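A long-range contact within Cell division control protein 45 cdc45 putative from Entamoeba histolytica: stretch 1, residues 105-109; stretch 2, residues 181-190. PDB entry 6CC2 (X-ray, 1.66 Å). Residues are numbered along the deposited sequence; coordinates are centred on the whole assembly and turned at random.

Stretch 1 105-109: IIDSH
Stretch 2, residues 181-190: SVGRVALAIA

No hydrogen bond joins these two stretches; a strand end meets the first turns of a helix through van der Waals contact, with apolar side chains at its centre, burying 244 Å² in all. Ile105 and Ile106 are extended (phi/psi -129/126 and -121/101), and the chain then leaves the strand through Asp107 (-140/136) and turns at Ser108 (-86/-12). Residues 182-190 form a regular helix near -64/-39, held by i to i+4 bonds such as Ile189 N to Val185 O at 3.0 Å. The nearest CA atoms are those of Ser108 and Ser181, 5.9 Å apart; from there the helix runs back past Ile106.

Ile106 is the knob. With chi1 m and chi2 t, its CG2 lies 3.9 Å from Val182 CB and 3.8 Å from Val185 CB, while its CD1 reaches Ile189 CD1 at 4.4 Å, two turns on. Val182 (m), Val185 (t) and Ile189 (m, t) recur at helical spacing, so all point toward the strand. Val182 CG1 also packs against backbone, 3.4 Å from Ile106 O and 3.6 Å from Ser108 N. Ser108 (chi1 p) turns its CB toward the same methyl, 4.2 Å from Val182 CG1.

The side-chain hydrogen bonds described here stay within each stretch, and Asp107 OD2, Ser108 OG and Ser181 OG also bond elsewhere in the structure. Asp107 (t, chi2 -6°) points away, and its OD1 accepts from His109 N at 3.0 Å and His109 ND1 at 2.7 Å (His109 chi1 m, chi2 86°), bracing the turn. Ser181 (chi1 143°) caps the helix: its OG accepts from Arg184 N at 3.0 Å.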

ATOM      1  N   ILE A 105     -18.643  -8.120   0.117  1.00 19.96           N
ATOM      2  CA  ILE A 105     -17.278  -7.925  -0.342  1.00 20.48           C
ATOM      3  C   ILE A 105     -17.125  -6.495  -0.849  1.00 19.05           C
ATOM      4  O   ILE A 105     -17.891  -6.044  -1.707  1.00 19.55           O
ATOM      5  CB  ILE A 105     -16.906  -8.938  -1.442  1.00 20.88           C
ATOM      6  CG1 ILE A 105     -16.979 -10.359  -0.881  1.00 23.45           C
ATOM      7  CG2 ILE A 105     -15.512  -8.626  -1.991  1.00 18.64           C
ATOM      8  CD1 ILE A 105     -16.747 -11.437  -1.934  1.00 25.27           C
ATOM      9  N   ILE A 106     -16.130  -5.785  -0.314  1.00 18.28           N
ATOM     10  CA  ILE A 106     -15.748  -4.463  -0.792  1.00 19.85           C
ATOM     11  C   ILE A 106     -14.278  -4.590  -1.205  1.00 17.75           C
ATOM     12  O   ILE A 106     -13.388  -4.583  -0.357  1.00 20.44           O
ATOM     13  CB  ILE A 106     -15.928  -3.377   0.259  1.00 20.32           C
ATOM     14  CG1 ILE A 106     -17.354  -3.334   0.775  1.00 22.46           C
ATOM     15  CG2 ILE A 106     -15.572  -1.991  -0.335  1.00 22.09           C
ATOM     16  CD1 ILE A 106     -17.568  -2.347   1.929  1.00 24.64           C
ATOM     17  N   ASP A 107     -14.031  -4.710  -2.501  1.00 19.32           N
ATOM     18  CA  ASP A 107     -12.691  -5.064  -3.002  1.00 18.37           C
ATOM     19  C   ASP A 107     -12.414  -4.223  -4.238  1.00 22.54           C
ATOM     20  O   ASP A 107     -13.278  -4.075  -5.109  1.00 24.43           O
ATOM     21  CB  ASP A 107     -12.641  -6.564  -3.325  1.00 19.14           C
ATOM     22  CG  ASP A 107     -11.264  -7.056  -3.673  1.00 23.03           C
ATOM     23  OD1 ASP A 107     -10.332  -6.222  -3.782  1.00 23.81           O
ATOM     24  OD2 ASP A 107     -11.093  -8.290  -3.853  1.00 25.40           O
ATOM     25  N   SER A 108     -11.208  -3.674  -4.319  1.00 20.23           N
ATOM     26  CA  SER A 108     -10.838  -2.842  -5.458  1.00 19.19           C
ATOM     27  C   SER A 108     -10.310  -3.635  -6.654  1.00 20.97           C
ATOM     28  O   SER A 108     -10.179  -3.059  -7.739  1.00 19.74           O
ATOM     29  CB  SER A 108      -9.774  -1.813  -5.040  1.00 22.83           C
ATOM     30  OG  SER A 108      -8.552  -2.458  -4.688  1.00 22.91           O
ATOM     31  N   HIS A 109     -10.008  -4.924  -6.480  1.00 22.94           N
ATOM     32  CA  HIS A 109      -9.555  -5.743  -7.603  1.00 23.27           C
ATOM     33  C   HIS A 109     -10.652  -5.904  -8.647  1.00 23.29           C
ATOM     34  O   HIS A 109     -11.830  -6.022  -8.311  1.00 22.11           O
ATOM     35  CB  HIS A 109      -9.144  -7.135  -7.115  1.00 22.47           C
ATOM     36  CG  HIS A 109      -7.927  -7.141  -6.246  1.00 28.03           C
ATOM     37  ND1 HIS A 109      -7.981  -6.935  -4.883  1.00 29.90           N
ATOM     38  CD2 HIS A 109      -6.618  -7.335  -6.550  1.00 30.99           C
ATOM     39  CE1 HIS A 109      -6.757  -6.998  -4.383  1.00 30.67           C
ATOM     40  NE2 HIS A 109      -5.913  -7.243  -5.375  1.00 30.69           N
ATOM     41  N   SER A 181     -11.210   2.895  -4.870  1.00 18.21           N
ATOM     42  CA  SER A 181     -10.727   2.681  -3.502  1.00 18.11           C
ATOM     43  C   SER A 181     -11.819   2.076  -2.635  1.00 18.62           C
ATOM     44  O   SER A 181     -12.983   2.439  -2.762  1.00 19.60           O
ATOM     45  CB  SER A 181     -10.281   4.039  -2.933  1.00 18.51           C
ATOM     46  OG  SER A 181     -10.571   4.193  -1.576  1.00 19.84           O
ATOM     47  N   VAL A 182     -11.435   1.147  -1.757  1.00 16.52           N
ATOM     48  CA  VAL A 182     -12.430   0.527  -0.879  1.00 16.08           C
ATOM     49  C   VAL A 182     -12.922   1.523   0.172  1.00 18.95           C
ATOM     50  O   VAL A 182     -14.094   1.477   0.611  1.00 19.42           O
ATOM     51  CB  VAL A 182     -11.905  -0.767  -0.238  1.00 18.86           C
ATOM     52  CG1 VAL A 182     -11.688  -1.837  -1.315  1.00 20.63           C
ATOM     53  CG2 VAL A 182     -10.584  -0.529   0.548  1.00 19.92           C
ATOM     54  N   GLY A 183     -12.067   2.426   0.611  1.00 19.97           N
ATOM     55  CA  GLY A 183     -12.524   3.514   1.464  1.00 19.58           C
ATOM     56  C   GLY A 183     -13.528   4.416   0.786  1.00 20.13           C
ATOM     57  O   GLY A 183     -14.463   4.913   1.428  1.00 20.73           O
ATOM     58  N   ARG A 184     -13.370   4.630  -0.519  1.00 18.24           N
ATOM     59  CA  ARG A 184     -14.317   5.442  -1.263  1.00 20.77           C
ATOM     60  C   ARG A 184     -15.698   4.787  -1.299  1.00 21.76           C
ATOM     61  O   ARG A 184     -16.724   5.474  -1.223  1.00 22.46           O
ATOM     62  CB  ARG A 184     -13.785   5.667  -2.682  1.00 19.97           C
ATOM     63  CG  ARG A 184     -14.752   6.269  -3.622  1.00 22.31           C
ATOM     64  CD  ARG A 184     -15.075   7.725  -3.278  1.00 32.07           C
ATOM     65  NE  ARG A 184     -15.795   8.363  -4.379  1.00 35.84           N
ATOM     66  CZ  ARG A 184     -15.210   9.033  -5.370  1.00 35.29           C
ATOM     67  NH1 ARG A 184     -13.892   9.181  -5.396  1.00 34.09           N
ATOM     68  NH2 ARG A 184     -15.946   9.566  -6.328  1.00 33.45           N
ATOM     69  N   VAL A 185     -15.742   3.455  -1.406  1.00 20.31           N
ATOM     70  CA  VAL A 185     -17.020   2.753  -1.389  1.00 21.88           C
ATOM     71  C   VAL A 185     -17.698   2.921  -0.034  1.00 22.26           C
ATOM     72  O   VAL A 185     -18.916   3.126   0.042  1.00 21.90           O
ATOM     73  CB  VAL A 185     -16.828   1.269  -1.739  1.00 25.00           C
ATOM     74  CG1 VAL A 185     -18.156   0.506  -1.555  1.00 27.43           C
ATOM     75  CG2 VAL A 185     -16.335   1.107  -3.157  1.00 25.33           C
ATOM     76  N   ALA A 186     -16.931   2.816   1.056  1.00 21.83           N
ATOM     77  CA  ALA A 186     -17.520   3.013   2.381  1.00 20.20           C
ATOM     78  C   ALA A 186     -18.083   4.425   2.512  1.00 19.69           C
ATOM     79  O   ALA A 186     -19.196   4.617   3.045  1.00 19.96           O
ATOM     80  CB  ALA A 186     -16.491   2.740   3.472  1.00 17.52           C
ATOM     81  N   LEU A 187     -17.348   5.416   2.012  1.00 19.53           N
ATOM     82  CA  LEU A 187     -17.835   6.795   1.976  1.00 20.26           C
ATOM     83  C   LEU A 187     -19.108   6.902   1.156  1.00 20.78           C
ATOM     84  O   LEU A 187     -20.046   7.623   1.533  1.00 22.22           O
ATOM     85  CB  LEU A 187     -16.764   7.724   1.401  1.00 20.14           C
ATOM     86  CG  LEU A 187     -17.182   9.179   1.194  1.00 24.70           C
ATOM     87  CD1 LEU A 187     -17.478   9.891   2.526  1.00 29.42           C
ATOM     88  CD2 LEU A 187     -16.065   9.915   0.420  1.00 25.97           C
ATOM     89  N   ALA A 188     -19.183   6.154   0.047  1.00 21.79           N
ATOM     90  CA  ALA A 188     -20.389   6.185  -0.782  1.00 23.64           C
ATOM     91  C   ALA A 188     -21.597   5.618  -0.041  1.00 22.48           C
ATOM     92  O   ALA A 188     -22.708   6.121  -0.205  1.00 24.58           O
ATOM     93  CB  ALA A 188     -20.153   5.415  -2.081  1.00 24.87           C
ATOM     94  N   ILE A 189     -21.405   4.565   0.758  1.00 20.91           N
ATOM     95  CA  ILE A 189     -22.493   4.037   1.580  1.00 24.17           C
ATOM     96  C   ILE A 189     -22.974   5.103   2.551  1.00 21.57           C
ATOM     97  O   ILE A 189     -24.173   5.330   2.701  1.00 23.54           O
ATOM     98  CB  ILE A 189     -22.043   2.764   2.328  1.00 23.96           C
ATOM     99  CG1 ILE A 189     -21.727   1.646   1.321  1.00 25.05           C
ATOM    100  CG2 ILE A 189     -23.103   2.343   3.327  1.00 25.88           C
ATOM    101  CD1 ILE A 189     -21.028   0.445   1.944  1.00 24.78           C
ATOM    102  N   ALA A 190     -22.040   5.759   3.237  1.00 23.05           N
ATOM    103  CA  ALA A 190     -22.422   6.756   4.233  1.00 25.01           C
ATOM    104  C   ALA A 190     -23.196   7.912   3.596  1.00 24.93           C
ATOM    105  O   ALA A 190     -24.170   8.398   4.165  1.00 26.36           O
ATOM    106  CB  ALA A 190     -21.180   7.273   4.951  1.00 24.23           C
TER